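Side-chain contacts in uroporphyrinogen III synthase (Thermus thermophilus, PDB 1WCW), which probably converts hydroxymethylbilane into uroporphyrinogen III, closing the macrocycle and inverting its last pyrrole ring on the tetrapyrrole pathway: residues F63-G68 against R103-A108; V71-E76 against M161-L166; Y139-P144 against A191-E196; D185-V190 against E196-G201; A218-V221 against T225-A228. One frame throughout, in Å; residues are numbered along the deposited sequence.

Interaction 1. Residues F63-G68 against R103-A108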
# COMPACT_ATOMS: atom_id res chain seq x y z
N PHE A 63 9.59 -16.17 6.77
CA PHE A 63 8.79 -15.03 7.20
C PHE A 63 8.79 -14.02 6.07
O PHE A 63 9.81 -13.56 5.61
CB PHE A 63 9.39 -14.39 8.48
CG PHE A 63 8.61 -13.16 8.95
CD1 PHE A 63 7.34 -13.30 9.52
CD2 PHE A 63 9.11 -11.89 8.75
CE1 PHE A 63 6.58 -12.13 9.88
CE2 PHE A 63 8.38 -10.76 9.11
CZ PHE A 63 7.14 -10.87 9.65
N LEU A 64 7.60 -13.65 5.63
CA LEU A 64 7.42 -12.70 4.56
C LEU A 64 6.71 -11.43 5.07
O LEU A 64 5.50 -11.49 5.48
CB LEU A 64 6.65 -13.35 3.41
CG LEU A 64 6.74 -12.68 2.01
CD1 LEU A 64 6.16 -13.69 1.03
CD2 LEU A 64 6.00 -11.35 1.92
N ALA A 65 7.45 -10.33 5.09
CA ALA A 65 6.91 -9.05 5.52
C ALA A 65 6.47 -8.24 4.31
O ALA A 65 7.27 -8.09 3.38
CB ALA A 65 8.02 -8.24 6.26
N THR A 66 5.29 -7.64 4.39
CA THR A 66 4.80 -6.82 3.31
C THR A 66 4.86 -5.37 3.63
O THR A 66 5.03 -4.57 2.68
CB THR A 66 3.37 -7.21 2.90
OG1 THR A 66 2.47 -7.09 4.04
CG2 THR A 66 3.30 -8.63 2.35
N THR A 67 4.76 -4.95 4.89
CA THR A 67 4.81 -3.54 5.21
C THR A 67 5.64 -3.26 6.46
O THR A 67 5.82 -4.14 7.36
CB THR A 67 3.41 -2.95 5.42
OG1 THR A 67 2.80 -3.54 6.59
CG2 THR A 67 2.51 -3.22 4.23
N GLY A 68 6.19 -2.04 6.54
CA GLY A 68 6.98 -1.65 7.70
C GLY A 68 6.10 -1.57 8.91
O GLY A 68 6.51 -2.02 9.99
N ARG A 103 13.25 -1.94 5.79
CA ARG A 103 13.84 -1.05 6.76
C ARG A 103 13.35 -1.41 8.17
O ARG A 103 14.14 -1.37 9.13
CB ARG A 103 13.43 0.35 6.42
CG ARG A 103 13.98 0.91 5.13
CD ARG A 103 13.19 2.16 4.67
NE ARG A 103 13.55 2.49 3.29
CZ ARG A 103 12.89 3.33 2.49
NH1 ARG A 103 11.80 3.95 2.92
NH2 ARG A 103 13.35 3.53 1.25
N ALA A 104 12.06 -1.74 8.32
CA ALA A 104 11.56 -2.10 9.64
C ALA A 104 12.27 -3.35 10.14
O ALA A 104 12.59 -3.44 11.29
CB ALA A 104 10.08 -2.30 9.61
N LEU A 105 12.50 -4.35 9.29
CA LEU A 105 13.22 -5.53 9.73
C LEU A 105 14.68 -5.18 10.13
O LEU A 105 15.14 -5.65 11.17
CB LEU A 105 13.21 -6.58 8.60
CG LEU A 105 11.85 -7.34 8.45
CD1 LEU A 105 11.88 -8.16 7.14
CD2 LEU A 105 11.63 -8.30 9.65
N LYS A 106 15.34 -4.35 9.33
CA LYS A 106 16.73 -3.95 9.64
C LYS A 106 16.77 -3.22 10.99
O LYS A 106 17.64 -3.49 11.81
CB LYS A 106 17.25 -3.05 8.54
CG LYS A 106 17.56 -3.77 7.28
CD LYS A 106 19.00 -4.20 7.25
CE LYS A 106 19.35 -4.78 5.87
NZ LYS A 106 20.84 -5.04 5.66
N GLU A 107 15.83 -2.32 11.23
CA GLU A 107 15.77 -1.57 12.50
C GLU A 107 15.53 -2.50 13.69
O GLU A 107 15.90 -2.19 14.81
CB GLU A 107 14.74 -0.47 12.42
CG GLU A 107 15.18 0.70 11.51
CD GLU A 107 14.08 1.75 11.24
OE1 GLU A 107 14.38 2.78 10.56
OE2 GLU A 107 12.91 1.57 11.68
N ALA A 108 14.88 -3.64 13.47
CA ALA A 108 14.64 -4.59 14.54
C ALA A 108 15.82 -5.57 14.74
O ALA A 108 15.76 -6.44 15.58
CB ALA A 108 13.33 -5.39 14.23
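Leu105 sets its two methyls against Ala65 and Phe63, joining helix 99-107 to strand 62-65 in an alpha/beta domain whose helices pack on a largely parallel sheet. The work is divided between the branches. CD1 rests on Ala65 CB at 4.0 Å, while CD2 lies against Phe63 CE2 at 4.1 Å, meeting the ring obliquely. Phe63 and Ala65, two residues apart on the strand, both direct their CB toward the helix, and Leu64 between them points away to the other face of the sheet. With CG anti to the backbone N (chi1 178°), the Phe63 side chain carries ring atom CE2 out to the leucine. A large ring, a small methyl and a branched leucine thus fit one buried surface, on which Leu74 and Val71 of helix 68-80 also touch Phe63 and Ala65.

Beyond the strand end the two backbones come much closer. The CA atoms of Gly68 and Ala104 are 5.0 Å apart, an approach that suits a residue with no side chain facing one with only a methyl. Gly68 opens helix 68-80, and Thr67 just before it is the N-cap, its OG1 bonded to Gly70 N. No hydrogen bond joins the two segments themselves, so the fit of apolar groups carries the contact. At its tightest point the methyl of Ala104 sits over the first turn of helix 68-80, with CB 3.7 Å from Gly68 CA and 3.6 Å from Gly68 O.

Interaction 2. Residues V71-E76 against M161-L166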
# COMPACT_ATOMS: atom_id res chain seq x y z
N VAL A 71 5.43 -5.05 10.29
CA VAL A 71 6.54 -5.62 11.03
C VAL A 71 6.54 -5.02 12.45
O VAL A 71 6.63 -5.75 13.47
CB VAL A 71 7.85 -5.30 10.31
CG1 VAL A 71 9.06 -5.61 11.24
CG2 VAL A 71 7.94 -6.09 8.99
N ARG A 72 6.43 -3.70 12.57
CA ARG A 72 6.47 -3.06 13.87
C ARG A 72 5.31 -3.51 14.72
O ARG A 72 5.50 -3.86 15.92
CB ARG A 72 6.48 -1.56 13.72
CG ARG A 72 7.76 -1.09 13.05
CD ARG A 72 7.93 0.48 13.03
NE ARG A 72 9.07 0.77 12.17
CZ ARG A 72 8.98 1.03 10.86
NH1 ARG A 72 10.10 1.25 10.14
NH2 ARG A 72 7.80 1.15 10.31
N ASP A 73 4.10 -3.55 14.14
CA ASP A 73 2.94 -3.97 14.91
C ASP A 73 3.08 -5.42 15.40
O ASP A 73 2.66 -5.73 16.55
CB ASP A 73 1.64 -3.86 14.11
CG ASP A 73 1.17 -2.45 13.91
OD1 ASP A 73 0.20 -2.34 13.14
OD2 ASP A 73 1.73 -1.47 14.50
N LEU A 74 3.59 -6.33 14.58
CA LEU A 74 3.75 -7.67 15.01
C LEU A 74 4.74 -7.81 16.15
O LEU A 74 4.49 -8.59 17.09
CB LEU A 74 4.18 -8.53 13.79
CG LEU A 74 4.35 -10.00 14.03
CD1 LEU A 74 3.09 -10.64 14.52
CD2 LEU A 74 4.78 -10.68 12.69
N LEU A 75 5.86 -7.12 16.07
CA LEU A 75 6.84 -7.17 17.14
C LEU A 75 6.21 -6.61 18.45
O LEU A 75 6.42 -7.21 19.54
CB LEU A 75 8.10 -6.37 16.74
CG LEU A 75 8.89 -7.09 15.64
CD1 LEU A 75 9.95 -6.15 15.16
CD2 LEU A 75 9.51 -8.35 16.14
N GLU A 76 5.42 -5.55 18.36
CA GLU A 76 4.73 -5.04 19.53
C GLU A 76 3.75 -6.07 20.07
O GLU A 76 3.57 -6.18 21.27
CB GLU A 76 3.94 -3.79 19.18
CG GLU A 76 4.75 -2.55 18.94
CD GLU A 76 3.93 -1.31 18.43
OE1 GLU A 76 4.61 -0.32 18.04
OE2 GLU A 76 2.67 -1.29 18.42
N MET A 161 -2.20 -10.82 10.62
CA MET A 161 -2.76 -9.54 10.18
C MET A 161 -2.87 -8.63 11.39
O MET A 161 -3.97 -8.60 12.06
CB MET A 161 -4.09 -9.83 9.52
CG MET A 161 -4.68 -8.60 8.89
SD MET A 161 -6.37 -8.90 8.20
CE MET A 161 -5.94 -10.01 6.92
N PRO A 162 -1.90 -7.78 11.59
CA PRO A 162 -1.94 -6.92 12.80
C PRO A 162 -2.79 -5.66 12.64
O PRO A 162 -3.12 -4.94 13.63
CB PRO A 162 -0.46 -6.59 13.04
CG PRO A 162 0.19 -6.74 11.66
CD PRO A 162 -0.56 -7.81 10.93
N TYR A 163 -3.11 -5.35 11.40
CA TYR A 163 -3.96 -4.19 11.13
C TYR A 163 -4.61 -4.41 9.79
O TYR A 163 -4.20 -5.30 9.00
CB TYR A 163 -3.19 -2.88 11.16
CG TYR A 163 -2.22 -2.67 10.00
CD1 TYR A 163 -0.97 -3.26 9.99
CD2 TYR A 163 -2.58 -1.93 8.91
CE1 TYR A 163 -0.08 -3.13 8.92
CE2 TYR A 163 -1.71 -1.77 7.83
CZ TYR A 163 -0.47 -2.36 7.84
OH TYR A 163 0.41 -2.21 6.78
N ARG A 164 -5.62 -3.61 9.49
CA ARG A 164 -6.33 -3.76 8.24
C ARG A 164 -6.59 -2.44 7.57
O ARG A 164 -7.08 -1.50 8.18
CB ARG A 164 -7.72 -4.36 8.45
CG ARG A 164 -7.85 -5.77 8.96
CD ARG A 164 -9.35 -6.05 9.20
NE ARG A 164 -9.76 -7.31 8.63
CZ ARG A 164 -10.98 -7.81 8.79
NH1 ARG A 164 -11.29 -8.98 8.25
NH2 ARG A 164 -11.87 -7.11 9.50
N HIS A 165 -6.30 -2.36 6.29
CA HIS A 165 -6.73 -1.22 5.46
C HIS A 165 -8.02 -1.74 4.87
O HIS A 165 -8.09 -2.89 4.37
CB HIS A 165 -5.74 -0.94 4.30
CG HIS A 165 -4.55 -0.23 4.74
ND1 HIS A 165 -3.27 -0.56 4.38
CD2 HIS A 165 -4.44 0.83 5.56
CE1 HIS A 165 -2.42 0.27 4.96
NE2 HIS A 165 -3.11 1.12 5.69
N LEU A 166 -9.06 -0.93 4.94
CA LEU A 166 -10.34 -1.27 4.35
C LEU A 166 -10.79 -0.15 3.50
O LEU A 166 -10.36 0.98 3.68
CB LEU A 166 -11.38 -1.33 5.43
CG LEU A 166 -11.12 -2.31 6.57
CD1 LEU A 166 -12.02 -2.02 7.78
CD2 LEU A 166 -11.35 -3.67 6.04
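Segments 71-76 and 161-166 come nearest at Asp73 and Pro162, their CA atoms 6.1 Å apart, just before the chain resumes extended form at Tyr163. Both residues turn CB toward the partner segment, and Asp73 CB packs against the proline ring, 3.6 Å from Pro162 CB and 4.0 Å from Pro162 CG. Proline suits this spot because its compact, puckered ring offers CB and CG methylenes close to the backbone.

The aspartate's CG stands beside its own backbone N (chi1 -72°), which carries the carboxylate past the proline to Tyr163. There OD1 approaches Tyr163 CD1 at 3.5 Å, obliquely to the ring, with the carboxylate and ring planes at 90°. This is a van der Waals contact; the charge on OD1 is met by a salt bridge to Lys43 NZ of the adjoining strand 39-43. Tyr163 is tethered at its other end, where OH hydrogen-bonds to Thr67 OG1 beside the start of helix 68-80. The ring is thus touched by OD1 near its CB end and held by a hydrogen bond at its hydroxyl. The helix is held in this way to the antiparallel pair of strands 39-43 and 155-167, the kind of two-stranded connection that links the two domains in the HemD fold.

Interaction 3. Residues Y139-P144 against A191-E196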
# COMPACT_ATOMS: atom_id res chain seq x y z
N TYR A 139 -2.10 -6.99 5.60
CA TYR A 139 -2.60 -5.69 5.99
C TYR A 139 -4.07 -5.49 5.61
O TYR A 139 -4.52 -4.37 5.44
CB TYR A 139 -1.75 -4.59 5.42
CG TYR A 139 -1.50 -4.74 3.96
CD1 TYR A 139 -2.39 -4.23 2.99
CD2 TYR A 139 -0.33 -5.39 3.50
CE1 TYR A 139 -2.12 -4.35 1.58
CE2 TYR A 139 -0.06 -5.52 2.16
CZ TYR A 139 -0.96 -4.99 1.20
OH TYR A 139 -0.70 -5.05 -0.12
N GLY A 140 -4.81 -6.57 5.50
CA GLY A 140 -6.26 -6.50 5.27
C GLY A 140 -6.77 -6.78 3.88
O GLY A 140 -7.94 -7.00 3.70
N LYS A 141 -5.91 -6.76 2.88
CA LYS A 141 -6.31 -6.95 1.48
C LYS A 141 -5.78 -8.32 1.06
O LYS A 141 -4.60 -8.64 1.34
CB LYS A 141 -5.68 -5.87 0.64
CG LYS A 141 -6.17 -5.74 -0.86
CD LYS A 141 -7.37 -4.85 -0.91
CE LYS A 141 -7.76 -4.42 -2.34
NZ LYS A 141 -7.81 -5.55 -3.36
N PRO A 142 -6.56 -9.14 0.36
CA PRO A 142 -6.05 -10.46 -0.04
C PRO A 142 -4.82 -10.32 -0.94
O PRO A 142 -4.74 -9.42 -1.76
CB PRO A 142 -7.19 -11.05 -0.88
CG PRO A 142 -8.39 -10.35 -0.42
CD PRO A 142 -8.02 -9.00 0.08
N LEU A 143 -3.90 -11.26 -0.76
CA LEU A 143 -2.69 -11.31 -1.62
C LEU A 143 -2.67 -12.74 -2.20
O LEU A 143 -1.81 -13.58 -1.92
CB LEU A 143 -1.43 -11.04 -0.81
CG LEU A 143 -1.40 -9.66 -0.20
CD1 LEU A 143 -0.08 -9.50 0.66
CD2 LEU A 143 -1.38 -8.63 -1.31
N PRO A 144 -3.61 -13.04 -3.08
CA PRO A 144 -3.68 -14.39 -3.62
C PRO A 144 -2.49 -14.90 -4.42
O PRO A 144 -2.20 -16.10 -4.37
CB PRO A 144 -4.98 -14.39 -4.43
CG PRO A 144 -5.07 -12.99 -4.91
CD PRO A 144 -4.63 -12.16 -3.67
N ALA A 191 -0.68 5.47 -2.81
CA ALA A 191 -0.42 4.05 -2.60
C ALA A 191 -1.27 3.27 -3.58
O ALA A 191 -2.42 3.65 -3.86
CB ALA A 191 -0.84 3.65 -1.14
N ALA A 192 -0.81 2.13 -4.02
CA ALA A 192 -1.55 1.30 -4.92
C ALA A 192 -2.87 0.88 -4.36
O ALA A 192 -3.85 0.78 -5.11
CB ALA A 192 -0.71 0.05 -5.28
N ILE A 193 -2.93 0.61 -3.04
CA ILE A 193 -4.20 0.17 -2.50
C ILE A 193 -5.31 1.24 -2.67
O ILE A 193 -6.49 0.89 -2.76
CB ILE A 193 -4.02 -0.24 -1.01
CG1 ILE A 193 -5.15 -1.19 -0.59
CG2 ILE A 193 -3.94 1.00 -0.13
CD1 ILE A 193 -4.89 -1.82 0.85
N GLN A 194 -4.98 2.51 -2.76
CA GLN A 194 -6.02 3.53 -2.95
C GLN A 194 -6.60 3.41 -4.37
O GLN A 194 -7.80 3.62 -4.55
CB GLN A 194 -5.40 4.92 -2.82
CG GLN A 194 -5.07 5.17 -1.35
CD GLN A 194 -3.98 6.14 -1.09
OE1 GLN A 194 -3.57 6.83 -1.98
NE2 GLN A 194 -3.54 6.22 0.15
N VAL A 195 -5.76 3.07 -5.36
CA VAL A 195 -6.24 2.86 -6.73
C VAL A 195 -7.16 1.65 -6.69
O VAL A 195 -8.24 1.71 -7.28
CB VAL A 195 -5.03 2.55 -7.67
CG1 VAL A 195 -5.56 2.27 -9.09
CG2 VAL A 195 -4.07 3.74 -7.71
N GLU A 196 -6.76 0.56 -6.02
CA GLU A 196 -7.55 -0.65 -6.01
C GLU A 196 -8.86 -0.41 -5.32
O GLU A 196 -9.93 -0.80 -5.85
CB GLU A 196 -6.79 -1.78 -5.28
CG GLU A 196 -5.39 -2.14 -5.82
CD GLU A 196 -5.34 -2.63 -7.25
OE1 GLU A 196 -4.20 -2.67 -7.80
OE2 GLU A 196 -6.38 -2.97 -7.86
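Apolar contacts join the 139-144 loop to the first turns of helix 192-201, and Ile193 is their centre. Its CD1 comes up to the edge of the Tyr139 ring, near the ring plane, 3.8 Å from Tyr139 CE1 and 4.1 Å from Tyr139 CD1. CG1 of the isoleucine is anti to its backbone N (chi1 -158°), and the extended chain takes this methyl beyond the helix surface. The same methyl touches Lys141 CB at 4.1 Å, so one methyl meets both an aromatic edge and an aliphatic stem. Further along the helix, Lys141 CE meets Glu196 CB at 4.1 Å, the two side chains crossing at about a right angle. Bends at chi2 and chi4 turn the lysine chain across the Glu196 side chain, where its methylenes pack and its amine can still reach a charge.

The polar ends mostly look to other partners. Lys141 NZ stays 5.4 Å from Glu196 OE2, too far for contact, and forms its salt bridge with Glu200, one turn on; the nearby Glu196 carboxylate may still favour the positive charge. Glu196 OE2 instead takes the indole N-H of Trp232, and Tyr139 OH hydrogen-bonds to Arg97.

Helix and loop belong to different domains, so this thin bridge crosses the cleft between them. A glycerol, probably from the crystallisation liquor, lies about 4 Å from the Tyr139 side chain; the position is consistent with the interdomain cleft thought to hold the active site in this family.

Interaction 4. Residues D185-V190 against E196-G201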
# COMPACT_ATOMS: atom_id res chain seq x y z
N ASP A 185 -9.60 18.76 -11.22
CA ASP A 185 -8.72 18.70 -12.37
C ASP A 185 -7.70 17.58 -12.33
O ASP A 185 -7.25 17.13 -13.36
CB ASP A 185 -7.96 20.02 -12.50
CG ASP A 185 -8.90 21.20 -12.73
OD1 ASP A 185 -9.68 21.11 -13.70
OD2 ASP A 185 -8.90 22.17 -11.92
N ALA A 186 -7.34 17.16 -11.12
CA ALA A 186 -6.35 16.10 -10.95
C ALA A 186 -6.63 15.35 -9.68
O ALA A 186 -7.30 15.92 -8.76
CB ALA A 186 -4.95 16.68 -10.92
N LEU A 187 -6.17 14.09 -9.60
CA LEU A 187 -6.38 13.27 -8.43
C LEU A 187 -5.08 12.61 -8.11
O LEU A 187 -4.52 11.91 -8.97
CB LEU A 187 -7.48 12.22 -8.69
CG LEU A 187 -7.57 11.14 -7.63
CD1 LEU A 187 -7.96 11.67 -6.28
CD2 LEU A 187 -8.70 10.13 -8.12
N ALA A 188 -4.62 12.77 -6.86
CA ALA A 188 -3.36 12.18 -6.42
C ALA A 188 -3.59 10.92 -5.60
O ALA A 188 -4.34 10.93 -4.64
CB ALA A 188 -2.62 13.23 -5.61
N PHE A 189 -2.84 9.87 -5.99
CA PHE A 189 -2.82 8.58 -5.27
C PHE A 189 -1.42 8.41 -4.71
O PHE A 189 -0.43 8.59 -5.41
CB PHE A 189 -3.09 7.42 -6.24
CG PHE A 189 -4.42 7.49 -6.93
CD1 PHE A 189 -4.57 8.11 -8.13
CD2 PHE A 189 -5.48 6.80 -6.38
CE1 PHE A 189 -5.82 8.05 -8.81
CE2 PHE A 189 -6.72 6.74 -7.07
CZ PHE A 189 -6.85 7.35 -8.25
N VAL A 190 -1.36 8.03 -3.45
CA VAL A 190 -0.06 7.80 -2.83
C VAL A 190 0.24 6.36 -2.51
O VAL A 190 1.34 6.04 -2.08
CB VAL A 190 0.21 8.66 -1.58
CG1 VAL A 190 0.17 10.16 -2.02
CG2 VAL A 190 -0.78 8.38 -0.56
N GLU A 196 -6.76 0.56 -6.02
CA GLU A 196 -7.55 -0.65 -6.01
C GLU A 196 -8.86 -0.41 -5.32
O GLU A 196 -9.93 -0.80 -5.85
CB GLU A 196 -6.79 -1.78 -5.28
CG GLU A 196 -5.39 -2.14 -5.82
CD GLU A 196 -5.34 -2.63 -7.25
OE1 GLU A 196 -4.20 -2.67 -7.80
OE2 GLU A 196 -6.38 -2.97 -7.86
N PHE A 197 -8.90 0.32 -4.21
CA PHE A 197 -10.17 0.57 -3.53
C PHE A 197 -11.09 1.42 -4.36
O PHE A 197 -12.31 1.17 -4.40
CB PHE A 197 -9.93 1.26 -2.17
CG PHE A 197 -9.38 0.35 -1.07
CD1 PHE A 197 -8.73 0.93 0.01
CD2 PHE A 197 -9.53 -0.98 -1.06
CE1 PHE A 197 -8.25 0.14 1.09
CE2 PHE A 197 -9.04 -1.75 0.06
CZ PHE A 197 -8.42 -1.16 1.11
N LEU A 198 -10.57 2.48 -5.01
CA LEU A 198 -11.44 3.29 -5.85
C LEU A 198 -12.06 2.48 -6.96
O LEU A 198 -13.30 2.55 -7.15
CB LEU A 198 -10.58 4.45 -6.40
CG LEU A 198 -11.35 5.34 -7.36
CD1 LEU A 198 -12.57 6.02 -6.70
CD2 LEU A 198 -10.42 6.44 -7.87
N PHE A 199 -11.27 1.74 -7.72
CA PHE A 199 -11.86 0.99 -8.82
C PHE A 199 -12.68 -0.16 -8.34
O PHE A 199 -13.72 -0.44 -9.03
CB PHE A 199 -10.76 0.49 -9.77
CG PHE A 199 -10.42 1.49 -10.83
CD1 PHE A 199 -9.42 2.42 -10.68
CD2 PHE A 199 -11.21 1.55 -11.98
CE1 PHE A 199 -9.20 3.40 -11.66
CE2 PHE A 199 -11.00 2.54 -12.96
CZ PHE A 199 -10.01 3.43 -12.80
N GLU A 200 -12.37 -0.81 -7.23
CA GLU A 200 -13.22 -1.94 -6.77
C GLU A 200 -14.50 -1.41 -6.20
O GLU A 200 -15.50 -2.21 -6.18
CB GLU A 200 -12.50 -2.81 -5.73
CG GLU A 200 -11.30 -3.59 -6.28
CD GLU A 200 -10.54 -4.35 -5.22
OE1 GLU A 200 -11.03 -4.38 -4.08
OE2 GLU A 200 -9.46 -4.87 -5.47
N GLY A 201 -14.54 -0.17 -5.73
CA GLY A 201 -15.75 0.35 -5.12
C GLY A 201 -16.57 1.28 -5.98
O GLY A 201 -17.63 1.75 -5.47
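A beta-alpha unit of the five-stranded parallel sheet, strand 186-189 followed by helix 192-201, is closed here by Leu198 packing onto Leu187 and Phe189. The backbones stay well apart, with the CA atoms of Phe189 and Leu198 separated by 10.1 Å, and long apolar side chains span the distance. Leu198 does so with a single methyl. Its CD2 lies in the plane of the Phe189 ring at the outer edge, 3.7 Å from Phe189 CZ and 3.8 Å from Phe189 CE2, as the two side chains cross at about a right angle. On Leu187 the meeting is tip to tip, CD2 to CD2 of Leu198 at 4.1 Å. Because CG of Leu198 is anti to the backbone N (chi1 177°), the side chain reaches out from the helix toward the strand. Leucine suits the role, having a branched end that can touch a methyl and a ring edge together.

Around this trio the layer is filled from both flanks: Leu175 and Leu179 of helix 169-181 pack on Leu187, Ile172 of the same helix packs on Leu198, and Leu229 of helix 223-231 packs on Phe189. Across the sheet, Ala186 and Ala188 rest on helix 245-260, while strands 10-13 and 217-221 run alongside strand 186-189.

Interaction 5. Residues A218-V221 against T225-A228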
# COMPACT_ATOMS: atom_id res chain seq x y z
N ALA A 218 -4.60 11.78 -13.53
CA ALA A 218 -4.24 10.94 -12.42
C ALA A 218 -2.79 11.12 -12.09
O ALA A 218 -1.92 11.09 -13.01
CB ALA A 218 -4.54 9.51 -12.75
N LEU A 219 -2.47 11.36 -10.83
CA LEU A 219 -1.11 11.57 -10.38
C LEU A 219 -0.76 10.44 -9.45
O LEU A 219 -1.59 10.06 -8.62
CB LEU A 219 -0.93 12.91 -9.61
CG LEU A 219 -1.66 14.09 -10.27
CD1 LEU A 219 -1.54 15.32 -9.40
CD2 LEU A 219 -1.15 14.37 -11.64
N ALA A 220 0.46 9.90 -9.58
CA ALA A 220 0.85 8.75 -8.73
C ALA A 220 2.14 9.01 -7.98
O ALA A 220 3.09 9.47 -8.65
CB ALA A 220 1.03 7.47 -9.60
N VAL A 221 2.16 8.72 -6.71
CA VAL A 221 3.42 8.77 -5.95
C VAL A 221 3.86 7.32 -5.89
O VAL A 221 3.22 6.49 -5.20
CB VAL A 221 3.20 9.25 -4.52
CG1 VAL A 221 4.55 9.19 -3.71
CG2 VAL A 221 2.70 10.66 -4.53
N THR A 225 2.26 2.43 -7.40
CA THR A 225 0.95 3.12 -7.52
C THR A 225 0.66 3.38 -9.02
O THR A 225 -0.50 3.11 -9.45
CB THR A 225 1.05 4.44 -6.81
OG1 THR A 225 1.35 4.19 -5.43
CG2 THR A 225 -0.36 5.19 -6.83
N ALA A 226 1.63 3.80 -9.83
CA ALA A 226 1.37 4.01 -11.21
C ALA A 226 1.01 2.72 -11.89
O ALA A 226 0.11 2.71 -12.76
CB ALA A 226 2.64 4.59 -11.86
N ASP A 227 1.65 1.60 -11.56
CA ASP A 227 1.33 0.34 -12.18
C ASP A 227 -0.04 -0.12 -11.79
O ASP A 227 -0.72 -0.74 -12.63
CB ASP A 227 2.43 -0.73 -11.88
CG ASP A 227 3.73 -0.49 -12.68
OD1 ASP A 227 4.78 -1.03 -12.28
OD2 ASP A 227 3.70 0.20 -13.72
N ALA A 228 -0.56 0.20 -10.61
CA ALA A 228 -1.90 -0.15 -10.27
C ALA A 228 -2.89 0.59 -11.18
O ALA A 228 -3.90 -0.01 -11.60
CB ALA A 228 -2.17 0.15 -8.80
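Thr225 meets strand 217-221 with both branches of its side chain. OG1 donates a hydrogen bond to Val221 O at 3.0 Å, reaching the carbonyl from above its plane, 36° out of it, with a C=O...OG1 angle of 142°. The methyl CG2 packs instead on Ala220 CB at 3.8 Å. Chi1 of -61° makes this division possible, since it sets OG1 beside the threonine's own N and sends CG2 anti to that N, against the strand. A beta-branched hydroxyl residue is apt here, able to satisfy a buried carbonyl and fill apolar space at once. A valine in its place would still put a methyl near Ala220, but would probably leave Val221 O without this hydroxyl donor and the strand end less firmly tied to the helix.

The segments belong to a beta-alpha-beta unit, in which strand 217-221 passes through helix 223-231 to the parallel strand 238-240, and the contact lies at the turn from strand into helix. Next in order, Ala226 stands opposite Ala220, their CA atoms 5.4 Å apart. Ala220 CB comes to 3.7 Å from Ala226 N and 4.0 Å from Ala226 CB; small residues on both sides permit so close an approach. Ala226 also touches Pro236 in the loop leading to the last strand of the unit. Two residues on, Ala228 turns to helix 192-201, where its methyl packs against Ala192, Val195 and Glu196.

In the fold
From the N terminus, interaction 1 opens at 63-68, and interaction 2 opens at 71-76 before 103-108 closes the first loop. Interaction 2 closes at 161-166, after interaction 3 has opened at 139-144. Interaction 4 opens at 185-190, before interaction 3 closes at 191-196, and closes at 196-201, sharing Glu196 with it. Successive contacts thus cross and none nests, until interaction 5 makes its own short loop at the end. Interactions 1 and 2 bind helices to the mixed sheet of one domain. Interactions 4 and 5 lie on adjacent strands of the parallel sheet in the other, their centres 9 Å apart. Interaction 3 spans the two domains.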